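Local atomic coordinates of Lmaj004091aaa (Leishmania major, PDB entry 1XTP), a protein that probably catalyses the S-adenosyl-L-methionine-dependent methylation of the N-terminal alpha-amino group of proteins that begin with an X-Pro-Lys motif. Residues 219-224 with 249-254. Sequence-based numbering, arbitrary orientation.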
loop_
_atom_site.group_PDB
_atom_site.type_symbol
_atom_site.label_atom_id
_atom_site.label_comp_id
_atom_site.label_asym_id
_atom_site.label_seq_id
_atom_site.Cartn_x
_atom_site.Cartn_y
_atom_site.Cartn_z
ATOM N N ILE A 219 3.680 -2.108 14.691
ATOM C CA ILE A 219 3.480 -1.047 15.690
ATOM C C ILE A 219 3.525 0.331 15.023
ATOM O O ILE A 219 2.745 1.218 15.356
ATOM C CB ILE A 219 4.523 -1.186 16.833
ATOM C CG1 ILE A 219 4.044 -2.283 17.775
ATOM C CG2 ILE A 219 4.711 0.117 17.631
ATOM C CD1 ILE A 219 4.952 -2.537 18.939
ATOM N N HIS A 220 4.415 0.475 14.047
ATOM C CA HIS A 220 4.526 1.710 13.255
ATOM C C HIS A 220 3.231 1.937 12.452
ATOM O O HIS A 220 2.647 3.015 12.524
ATOM C CB HIS A 220 5.762 1.615 12.359
ATOM C CG HIS A 220 6.185 2.902 11.728
ATOM N ND1 HIS A 220 7.442 3.073 11.188
ATOM C CD2 HIS A 220 5.520 4.066 11.515
ATOM C CE1 HIS A 220 7.536 4.292 10.685
ATOM N NE2 HIS A 220 6.386 4.917 10.875
ATOM N N TYR A 221 2.759 0.926 11.726
ATOM C CA TYR A 221 1.457 1.019 11.007
ATOM C C TYR A 221 0.287 1.448 11.915
ATOM O O TYR A 221 -0.544 2.282 11.551
ATOM C CB TYR A 221 1.089 -0.322 10.324
ATOM C CG TYR A 221 1.997 -0.683 9.179
ATOM C CD1 TYR A 221 2.214 0.220 8.128
ATOM C CD2 TYR A 221 2.676 -1.899 9.150
ATOM C CE1 TYR A 221 3.065 -0.094 7.083
ATOM C CE2 TYR A 221 3.539 -2.222 8.101
ATOM C CZ TYR A 221 3.735 -1.310 7.066
ATOM O OH TYR A 221 4.576 -1.602 6.002
ATOM N N LYS A 222 0.244 0.853 13.094
ATOM C CA LYS A 222 -0.855 1.055 14.037
ATOM C C LYS A 222 -0.821 2.443 14.659
ATOM O O LYS A 222 -1.876 3.043 14.935
ATOM C CB LYS A 222 -0.826 -0.051 15.098
ATOM C CG LYS A 222 -1.397 -1.349 14.549
ATOM C CD LYS A 222 -1.015 -2.545 15.353
ATOM C CE LYS A 222 -1.933 -3.720 14.999
ATOM N NZ LYS A 222 -1.516 -5.004 15.608
ATOM N N ARG A 223 0.393 2.951 14.873
ATOM C CA ARG A 223 0.576 4.343 15.253
ATOM C C ARG A 223 -0.066 5.221 14.187
ATOM O O ARG A 223 -0.850 6.121 14.499
ATOM C CB ARG A 223 2.060 4.666 15.407
ATOM C CG ARG A 223 2.346 5.999 16.074
ATOM C CD ARG A 223 3.837 6.177 16.421
ATOM N NE ARG A 223 4.264 5.303 17.524
ATOM C CZ ARG A 223 5.442 5.372 18.140
ATOM N NH1 ARG A 223 6.344 6.266 17.772
ATOM N NH2 ARG A 223 5.706 4.532 19.128
ATOM N N LEU A 224 0.221 4.917 12.917
ATOM C CA LEU A 224 -0.322 5.698 11.805
ATOM C C LEU A 224 -1.843 5.505 11.692
ATOM O O LEU A 224 -2.552 6.466 11.451
ATOM C CB LEU A 224 0.395 5.372 10.479
ATOM C CG LEU A 224 1.916 5.550 10.463
ATOM C CD1 LEU A 224 2.561 4.932 9.230
ATOM C CD2 LEU A 224 2.273 7.029 10.566
ATOM N N LYS A 249 1.609 -8.781 5.833
ATOM C CA LYS A 249 0.416 -8.664 6.666
ATOM C C LYS A 249 -0.762 -7.958 5.960
ATOM O O LYS A 249 -0.610 -6.955 5.264
ATOM C CB LYS A 249 0.739 -7.949 7.991
ATOM C CG LYS A 249 -0.126 -8.428 9.144
ATOM C CD LYS A 249 0.250 -7.833 10.499
ATOM C CE LYS A 249 -0.812 -8.141 11.559
ATOM N NZ LYS A 249 -0.793 -7.176 12.707
HETATM N N MSE A 250 -1.942 -8.500 6.170
HETATM C CA MSE A 250 -3.181 -7.886 5.719
HETATM C C MSE A 250 -3.925 -7.272 6.893
HETATM O O MSE A 250 -4.012 -7.874 7.956
HETATM C CB MSE A 250 -4.065 -8.953 5.098
HETATM C CG MSE A 250 -3.532 -9.482 3.800
HETATM SE SE MSE A 250 -4.422 -11.121 3.267
HETATM C CE MSE A 250 -3.344 -12.391 4.327
ATOM N N TYR A 251 -4.470 -6.079 6.670
ATOM C CA TYR A 251 -5.342 -5.400 7.600
ATOM C C TYR A 251 -6.644 -5.010 6.911
ATOM O O TYR A 251 -6.623 -4.477 5.802
ATOM C CB TYR A 251 -4.710 -4.101 8.086
ATOM C CG TYR A 251 -3.343 -4.211 8.707
ATOM C CD1 TYR A 251 -2.200 -4.078 7.924
ATOM C CD2 TYR A 251 -3.186 -4.381 10.084
ATOM C CE1 TYR A 251 -0.943 -4.151 8.477
ATOM C CE2 TYR A 251 -1.912 -4.443 10.659
ATOM C CZ TYR A 251 -0.804 -4.323 9.841
ATOM O OH TYR A 251 0.457 -4.387 10.365
ATOM N N ALA A 252 -7.769 -5.268 7.570
ATOM C CA ALA A 252 -9.062 -4.719 7.144
ATOM C C ALA A 252 -9.390 -3.558 8.065
ATOM O O ALA A 252 -9.494 -3.754 9.268
ATOM C CB ALA A 252 -10.125 -5.740 7.226
ATOM N N LEU A 253 -9.547 -2.365 7.492
ATOM C CA LEU A 253 -9.681 -1.132 8.272
ATOM C C LEU A 253 -11.004 -0.434 7.933
ATOM O O LEU A 253 -11.456 -0.467 6.791
ATOM C CB LEU A 253 -8.500 -0.179 7.993
ATOM C CG LEU A 253 -7.071 -0.765 8.044
ATOM C CD1 LEU A 253 -6.081 0.106 7.301
ATOM C CD2 LEU A 253 -6.622 -0.956 9.479
ATOM N N LYS A 254 -11.607 0.196 8.939
ATOM C CA LYS A 254 -12.832 0.978 8.775
ATOM C C LYS A 254 -12.704 2.333 9.459
ATOM O O LYS A 254 -11.876 2.502 10.345
ATOM C CB LYS A 254 -14.019 0.235 9.367
ATOM C CG LYS A 254 -14.614 -0.775 8.428
ATOM C CD LYS A 254 -15.929 -1.331 8.954
ATOM C CE LYS A 254 -16.710 -2.015 7.849
ATOM N NZ LYS A 254 -17.631 -1.105 7.110
ATOM O OXT LYS A 254 -13.435 3.285 9.152
#
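Helical residues 219-224 run nearly parallel to the strand formed by 249-253, with an angle of 18° between their axes and a closest approach of 11.9 Å. Y221 and Y251 are the nearest backbone pair, their CA atoms 10.0 Å apart, so long side chains bridge the gap. Y251 reaches furthest, sending its phenol from the strand to the helix, where its OH lies 3.5 Å from CD2 of Y221. The two tyrosine side chains cross at about a right angle, and the approach is oblique to both rings, a van der Waals contact without stacking. Chi1 of -68° sets CG of Y221 beside its backbone N, and the ring's further rotation (chi2 -54°) leaves CD2 as its atom nearest the hydroxyl, while its own OH is hydrogen-bonded to the carbonyl oxygen of N198. K222 passes the Y251 ring at its edge, CE coming to 4.4 Å from CE2. Beyond this, two extended lysine chains converge from opposite segments, bringing NZ of K222 within 3.7 Å of NZ of K249. Their like charges are probably balanced by D218 and E235, each of which forms salt bridges to both amines; D218 also accepts a hydrogen bond from Y251 OH. This shared network would be expected to favour charged lysines and deprotonated carboxylates. Within the Rossmann-like methyltransferase fold, the contact packs helix 218-228 against strand 248-253, which runs antiparallel to both its neighbours, 191-198 and 232-237. The flanking strands contribute directly, E197 touching Y221 and E235 touching Y251, while helix 173-186 packs against L224 and L253.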